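Local structure of protein CbbY (Rhodobacter sphaeroides, 4UAS) at residues E3-V9 with I109-T115. The protein removes a phosphate from xylulose-1,5-bisphosphate, a potent Rubisco inhibitor made by Rubisco itself, using magnesium as cofactor. Numbering follows the deposited sequence.
Sequences EAILFDV and IRLAVAT. With MG (magnesium ion), chain D; PO4 (phosphate ion), chain C.
Both segments end on one phosphate ion: its O3 accepts hydrogen bonds from Val9 N (3.1 Å) and Thr115 OG1 (2.6 Å), while Asp8, the inferred nucleophile, sets OD1 only 3.0 Å from the phosphorus and OD2 2.1 Å from Mg, which also holds phosphate O4. Asp8 OD2 also hydrogen-bonds Thr12 OG1, and OD1 forms a salt bridge with Lys151. Asp10 and Asp176 complete the protein's share of the metal site. Behind it, strands 4-7 and 110-114 run parallel, axes 4.5 Å apart at 23°, pairing Ala4 with Arg110 through Phe7 with Val113. Extended backbones exchange five hydrogen bonds: Arg110 N to Glu3 O (3.2 Å), Ile5 N to Arg110 O (3.0 Å), Ala112 N to Ile5 O (3.0 Å), Phe7 N to Ala112 O (2.8 Å) and Ala114 N to Phe7 O (2.9 Å). Ile5 and Phe7, both m at chi1, share a face with Leu111, whose CD2 lies 4.0 Å from Ile5 CB and 4.1 Å from Phe7 CE2; Leu6 CG meets Ala112 CB (4.1 Å) on the other. This is the central HAD Rossmann-like sheet: helix 97-107 covers the Ile5-Phe7-Leu111 face, helix 155-164 packs against Ala4 and Leu6, and strands 171-175 and 140-142 flank the pair.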
ATOM      1  N   GLU A   3      16.449 -12.441   5.104  1.00 15.91           N
ATOM      2  CA  GLU A   3      17.283 -11.263   5.404  1.00 16.72           C
ATOM      3  C   GLU A   3      16.555  -9.937   5.298  1.00 15.83           C
ATOM      4  O   GLU A   3      16.964  -8.968   5.867  1.00 18.12           O
ATOM      5  CB  GLU A   3      18.511 -11.220   4.504  1.00 19.65           C
ATOM      6  CG  GLU A   3      19.475 -12.350   4.852  1.00 26.09           C
ATOM      7  CD  GLU A   3      20.693 -12.452   3.986  1.00 30.53           C
ATOM      8  OE1 GLU A   3      20.888 -11.590   3.108  1.00 35.02           O
ATOM      9  OE2 GLU A   3      21.443 -13.456   4.194  1.00 46.02           O
ATOM     10  N   ALA A   4      15.391  -9.920   4.642  1.00 13.39           N
ATOM     11  CA  ALA A   4      14.601  -8.685   4.524  1.00 12.22           C
ATOM     12  C   ALA A   4      13.137  -9.073   4.335  1.00 10.92           C
ATOM     13  O   ALA A   4      12.837 -10.037   3.681  1.00 11.69           O
ATOM     14  CB  ALA A   4      15.071  -7.770   3.370  1.00 13.40           C
ATOM     15  N   ILE A   5      12.260  -8.193   4.845  1.00  9.94           N
ATOM     16  CA  ILE A   5      10.828  -8.247   4.581  1.00  8.72           C
ATOM     17  C   ILE A   5      10.418  -6.941   3.984  1.00  9.31           C
ATOM     18  O   ILE A   5      10.735  -5.870   4.516  1.00 10.02           O
ATOM     19  CB  ILE A   5      10.017  -8.527   5.890  1.00 10.33           C
ATOM     20  CG1 ILE A   5      10.563  -9.703   6.686  1.00 11.13           C
ATOM     21  CG2 ILE A   5       8.567  -8.701   5.545  1.00 10.53           C
ATOM     22  CD1 ILE A   5      10.032  -9.804   8.108  1.00 13.29           C
ATOM     23  N   LEU A   6       9.654  -7.069   2.900  1.00  7.72           N
ATOM     24  CA  LEU A   6       9.148  -5.913   2.140  1.00  8.30           C
ATOM     25  C   LEU A   6       7.628  -5.867   2.309  1.00  8.31           C
ATOM     26  O   LEU A   6       6.942  -6.836   1.983  1.00  9.83           O
ATOM     27  CB  LEU A   6       9.562  -5.992   0.689  1.00  8.51           C
ATOM     28  CG  LEU A   6      11.053  -5.926   0.463  1.00  9.62           C
ATOM     29  CD1 LEU A   6      11.718  -7.262   0.552  1.00 11.16           C
ATOM     30  CD2 LEU A   6      11.370  -5.323  -0.910  1.00 13.32           C
ATOM     31  N   PHE A   7       7.126  -4.784   2.830  1.00  8.19           N
ATOM     32  CA  PHE A   7       5.711  -4.583   3.101  1.00  7.39           C
ATOM     33  C   PHE A   7       5.041  -3.644   2.133  1.00  7.34           C
ATOM     34  O   PHE A   7       5.447  -2.519   1.948  1.00  8.34           O
ATOM     35  CB  PHE A   7       5.500  -3.965   4.479  1.00  8.24           C
ATOM     36  CG  PHE A   7       5.936  -4.845   5.630  1.00  9.09           C
ATOM     37  CD1 PHE A   7       5.013  -5.632   6.314  1.00  9.69           C
ATOM     38  CD2 PHE A   7       7.248  -4.852   6.064  1.00 10.77           C
ATOM     39  CE1 PHE A   7       5.419  -6.391   7.428  1.00 11.21           C
ATOM     40  CE2 PHE A   7       7.633  -5.655   7.115  1.00 12.79           C
ATOM     41  CZ  PHE A   7       6.726  -6.387   7.801  1.00 12.16           C
ATOM     42  N   ASP A   8       3.931  -4.120   1.529  1.00  7.28           N
ATOM     43  CA  ASP A   8       2.939  -3.267   0.986  1.00  7.37           C
ATOM     44  C   ASP A   8       2.359  -2.388   2.111  1.00  7.23           C
ATOM     45  O   ASP A   8       2.449  -2.747   3.272  1.00  8.06           O
ATOM     46  CB  ASP A   8       1.859  -4.143   0.379  1.00  8.53           C
ATOM     47  CG  ASP A   8       0.755  -3.418  -0.282  1.00  8.94           C
ATOM     48  OD1 ASP A   8       1.065  -2.518  -1.109  1.00 11.22           O
ATOM     49  OD2 ASP A   8      -0.427  -3.583   0.081  1.00  9.80           O
ATOM     50  N   VAL A   9       1.713  -1.291   1.744  1.00  7.03           N
ATOM     51  CA  VAL A   9       1.080  -0.419   2.721  1.00  7.19           C
ATOM     52  C   VAL A   9      -0.442  -0.573   2.778  1.00  7.42           C
ATOM     53  O   VAL A   9      -0.994  -1.112   3.728  1.00  8.06           O
ATOM     54  CB  VAL A   9       1.516   1.076   2.560  1.00  8.02           C
ATOM     55  CG1 VAL A   9       0.752   1.982   3.507  1.00  9.29           C
ATOM     56  CG2 VAL A   9       3.003   1.197   2.770  1.00  9.11           C
ATOM     57  N   ILE A 109      16.573  -8.381  11.057  1.00 18.31           N
ATOM     58  CA  ILE A 109      16.102  -8.462   9.696  1.00 17.67           C
ATOM     59  C   ILE A 109      15.758  -7.038   9.198  1.00 17.10           C
ATOM     60  O   ILE A 109      15.086  -6.268   9.861  1.00 20.54           O
ATOM     61  CB  ILE A 109      14.892  -9.375   9.664  1.00 17.53           C
ATOM     62  CG1 ILE A 109      15.364 -10.815   9.899  1.00 21.23           C
ATOM     63  CG2 ILE A 109      14.195  -9.339   8.294  1.00 20.06           C
ATOM     64  CD1 ILE A 109      14.255 -11.724  10.203  1.00 21.67           C
ATOM     65  N   ARG A 110      16.237  -6.677   8.022  0.50 15.79           N
ATOM     66  CA  ARG A 110      15.959  -5.330   7.532  0.50 14.98           C
ATOM     67  C   ARG A 110      14.560  -5.306   6.891  0.50 12.59           C
ATOM     68  O   ARG A 110      14.093  -6.250   6.284  0.50 13.81           O
ATOM     69  CB  ARG A 110      17.030  -4.901   6.536  0.50 16.52           C
ATOM     70  CG  ARG A 110      18.405  -4.840   7.175  0.50 22.33           C
ATOM     71  CD  ARG A 110      19.446  -4.237   6.230  0.50 30.39           C
ATOM     72  NE  ARG A 110      19.343  -2.761   6.212  0.50 28.57           N
ATOM     73  CZ  ARG A 110      19.420  -2.006   5.099  0.50 33.14           C
ATOM     74  NH1 ARG A 110      19.627  -2.575   3.938  0.50 32.66           N
ATOM     75  NH2 ARG A 110      19.339  -0.682   5.122  0.50 31.11           N
ATOM     76  N   LEU A 111      13.938  -4.147   6.978  1.00 12.95           N
ATOM     77  CA  LEU A 111      12.532  -3.929   6.602  1.00 10.72           C
ATOM     78  C   LEU A 111      12.413  -2.808   5.575  1.00 10.59           C
ATOM     79  O   LEU A 111      13.027  -1.758   5.705  1.00 11.75           O
ATOM     80  CB  LEU A 111      11.726  -3.553   7.859  1.00 12.87           C
ATOM     81  CG  LEU A 111      11.789  -4.546   8.996  1.00 12.89           C
ATOM     82  CD1 LEU A 111      10.958  -4.058  10.177  1.00 16.05           C
ATOM     83  CD2 LEU A 111      11.396  -5.935   8.656  1.00 14.39           C
ATOM     84  N   ALA A 112      11.527  -3.018   4.598  1.00  9.30           N
ATOM     85  CA  ALA A 112      11.221  -2.023   3.595  1.00  8.97           C
ATOM     86  C   ALA A 112       9.707  -1.845   3.466  1.00  7.77           C
ATOM     87  O   ALA A 112       8.946  -2.831   3.644  1.00  9.54           O
ATOM     88  CB  ALA A 112      11.819  -2.351   2.240  1.00 10.91           C
ATOM     89  N   VAL A 113       9.294  -0.690   3.033  1.00  8.35           N
ATOM     90  CA  VAL A 113       8.001  -0.452   2.411  1.00  8.79           C
ATOM     91  C   VAL A 113       8.204  -0.396   0.903  1.00  7.94           C
ATOM     92  O   VAL A 113       9.160   0.186   0.428  1.00  8.70           O
ATOM     93  CB  VAL A 113       7.405   0.894   2.905  1.00 11.41           C
ATOM     94  CG1 VAL A 113       6.475   1.558   1.955  1.00 12.38           C
ATOM     95  CG2 VAL A 113       6.762   0.611   4.269  1.00 13.52           C
ATOM     96  N   ALA A 114       7.270  -1.021   0.178  1.00  7.88           N
ATOM     97  CA  ALA A 114       7.218  -0.974  -1.270  1.00  7.85           C
ATOM     98  C   ALA A 114       5.759  -0.711  -1.644  1.00  7.60           C
ATOM     99  O   ALA A 114       4.938  -1.633  -1.525  1.00  8.22           O
ATOM    100  CB  ALA A 114       7.735  -2.251  -1.887  1.00  9.39           C
ATOM    101  N   THR A 115       5.429   0.530  -2.008  1.00  7.03           N
ATOM    102  CA  THR A 115       4.064   0.997  -2.116  1.00  7.30           C
ATOM    103  C   THR A 115       3.864   1.899  -3.297  1.00  7.62           C
ATOM    104  O   THR A 115       4.763   2.629  -3.692  1.00  8.04           O
ATOM    105  CB  THR A 115       3.654   1.735  -0.783  1.00  8.28           C
ATOM    106  OG1 THR A 115       2.279   2.129  -0.875  1.00  8.59           O
ATOM    107  CG2 THR A 115       4.485   2.876  -0.531  1.00  9.37           C
TER
HETATM  108 MG    MG D 302      -2.096  -2.992  -1.069  1.00  8.91          MG
HETATM  109  P   PO4 C 301      -0.249   0.008  -1.918  1.00 11.51           P
HETATM  110  O1  PO4 C 301       0.719  -0.231  -3.148  1.00 11.78           O
HETATM  111  O2  PO4 C 301      -1.165   1.247  -2.290  1.00 16.35           O
HETATM  112  O3  PO4 C 301       0.405   0.349  -0.590  1.00  9.94           O
HETATM  113  O4  PO4 C 301      -1.238  -1.194  -1.741  1.00 10.75           O
HETATM  114  O   HOH W   1      -3.862  -2.777  -1.974  1.00 15.17           O
HETATM  115  O   HOH W   2      -1.251  -3.996  -2.855  1.00  8.75           O